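Local coordinates for protein putative oxidoreductase YfjR (Streptomyces aurantiacus, PDB 4OQZ) that probably binds NADPH through its Rossmann-type domain and uses it to reduce imines, acting as an S-selective imine reductase, at residues A19-D23 / R24-V28. Residues are numbered along the deposited sequence; the frame is centred on the assembly and turned at random.
Sequences AAYLD and RGYEV
Tyr-21 and Tyr-26 meet edge-to-face where helix 12-23 turns back toward strand 27-31. Tyr-21 CD1 stands over the centre of the Tyr-26 ring, 3.4 Å above its plane. The two ring planes lie at 78° to each other, with centroids 4.8 Å apart. In Tyr-21, CG is anti to the carbonyl carbon and beside the backbone N (chi1 -78°), and both tyrosines touch Val-5 of strand 4-8 and Val-150 of helix 138-151. Nearer the Tyr-21 backbone, at CB, Val-28 CG2 packs 3.6 Å from Tyr-21 CB and 3.8 Å from Leu-22 CD2, the leucine and valine side chains crossing at about a right angle.

The backbone of the turn is a Schellman motif, with Gly-25 at positive phi as its C-prime residue. Tyr-26 N donates to Tyr-21 O at 2.9 Å, tilted 31° from the carbonyl plane, while Gly-25 N reaches Leu-22 O at 3.1 Å from above that carbonyl's plane. Tyr-21 OH bonds to Ala-147 O of helix 138-151. The two Schellman bonds thus give the Tyr-21 and Leu-22 carbonyls donors after the helix has ended, while apolar and aromatic packing joins helix to strand in this beta-alpha-beta unit of the Rossmann-type domain.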
loop_
_atom_site.group_PDB
_atom_site.type_symbol
_atom_site.label_atom_id
_atom_site.label_comp_id
_atom_site.label_asym_id
_atom_site.label_seq_id
_atom_site.Cartn_x
_atom_site.Cartn_y
_atom_site.Cartn_z
ATOM N N ALA A 19 -16.915 -22.820 15.572
ATOM C CA ALA A 19 -18.298 -22.512 15.177
ATOM C C ALA A 19 -18.551 -22.892 13.696
ATOM O O ALA A 19 -19.624 -23.413 13.382
ATOM C CB ALA A 19 -18.593 -21.028 15.399
ATOM N N ALA A 20 -17.557 -22.659 12.803
ATOM C CA ALA A 20 -17.610 -23.059 11.392
ATOM C C ALA A 20 -17.654 -24.602 11.319
ATOM O O ALA A 20 -18.485 -25.150 10.586
ATOM C CB ALA A 20 -16.393 -22.537 10.660
ATOM N N TYR A 21 -16.830 -25.299 12.150
ATOM C CA TYR A 21 -16.886 -26.762 12.210
ATOM C C TYR A 21 -18.234 -27.277 12.722
ATOM O O TYR A 21 -18.798 -28.186 12.117
ATOM C CB TYR A 21 -15.694 -27.361 12.986
ATOM C CG TYR A 21 -14.417 -27.403 12.182
ATOM C CD1 TYR A 21 -14.268 -28.280 11.110
ATOM C CD2 TYR A 21 -13.341 -26.578 12.502
ATOM C CE1 TYR A 21 -13.091 -28.312 10.353
ATOM C CE2 TYR A 21 -12.159 -26.608 11.761
ATOM C CZ TYR A 21 -12.043 -27.466 10.677
ATOM O OH TYR A 21 -10.873 -27.492 9.949
ATOM N N LEU A 22 -18.790 -26.665 13.790
ATOM C CA LEU A 22 -20.101 -27.042 14.311
ATOM C C LEU A 22 -21.214 -26.784 13.269
ATOM O O LEU A 22 -22.097 -27.626 13.105
ATOM C CB LEU A 22 -20.420 -26.299 15.623
ATOM C CG LEU A 22 -19.593 -26.642 16.864
ATOM C CD1 LEU A 22 -19.823 -25.609 17.953
ATOM C CD2 LEU A 22 -19.901 -28.040 17.374
ATOM N N ASP A 23 -21.129 -25.658 12.538
ATOM C CA ASP A 23 -22.086 -25.278 11.477
ATOM C C ASP A 23 -22.129 -26.305 10.340
ATOM O O ASP A 23 -23.155 -26.420 9.668
ATOM C CB ASP A 23 -21.706 -23.912 10.865
ATOM C CG ASP A 23 -22.065 -22.674 11.668
ATOM O OD1 ASP A 23 -22.964 -22.768 12.542
ATOM O OD2 ASP A 23 -21.481 -21.593 11.384
ATOM N N ARG A 24 -20.986 -26.994 10.094
ATOM C CA ARG A 24 -20.849 -28.005 9.051
ATOM C C ARG A 24 -21.113 -29.445 9.516
ATOM O O ARG A 24 -20.948 -30.379 8.729
ATOM C CB ARG A 24 -19.511 -27.853 8.333
ATOM C CG ARG A 24 -19.662 -27.032 7.066
ATOM C CD ARG A 24 -18.584 -25.983 6.934
ATOM N NE ARG A 24 -19.004 -24.900 6.042
ATOM C CZ ARG A 24 -18.394 -23.723 5.941
ATOM N NH1 ARG A 24 -17.323 -23.454 6.680
ATOM N NH2 ARG A 24 -18.851 -22.801 5.101
ATOM N N GLY A 25 -21.580 -29.600 10.755
ATOM C CA GLY A 25 -21.932 -30.890 11.332
ATOM C C GLY A 25 -20.788 -31.661 11.948
ATOM O O GLY A 25 -20.929 -32.858 12.219
ATOM N N TYR A 26 -19.647 -30.995 12.180
ATOM C CA TYR A 26 -18.497 -31.688 12.772
ATOM C C TYR A 26 -18.680 -31.906 14.258
ATOM O O TYR A 26 -19.110 -31.014 14.984
ATOM C CB TYR A 26 -17.188 -30.909 12.554
ATOM C CG TYR A 26 -16.589 -31.008 11.172
ATOM C CD1 TYR A 26 -17.111 -30.270 10.109
ATOM C CD2 TYR A 26 -15.427 -31.732 10.950
ATOM C CE1 TYR A 26 -16.525 -30.310 8.843
ATOM C CE2 TYR A 26 -14.825 -31.774 9.692
ATOM C CZ TYR A 26 -15.387 -31.074 8.637
ATOM O OH TYR A 26 -14.811 -31.138 7.392
ATOM N N GLU A 27 -18.316 -33.108 14.716
ATOM C CA GLU A 27 -18.258 -33.468 16.114
ATOM C C GLU A 27 -17.034 -32.683 16.615
ATOM O O GLU A 27 -15.924 -32.926 16.143
ATOM C CB GLU A 27 -18.032 -34.986 16.243
ATOM C CG GLU A 27 -19.140 -35.841 15.645
ATOM C CD GLU A 27 -18.777 -37.303 15.487
ATOM O OE1 GLU A 27 -18.977 -38.066 16.458
ATOM O OE2 GLU A 27 -18.284 -37.688 14.401
ATOM N N VAL A 28 -17.241 -31.656 17.458
ATOM C CA VAL A 28 -16.110 -30.807 17.893
ATOM C C VAL A 28 -15.642 -30.999 19.354
ATOM O O VAL A 28 -16.446 -30.870 20.278
ATOM C CB VAL A 28 -16.315 -29.311 17.512
ATOM C CG1 VAL A 28 -15.120 -28.458 17.927
ATOM C CG2 VAL A 28 -16.544 -29.162 16.012
#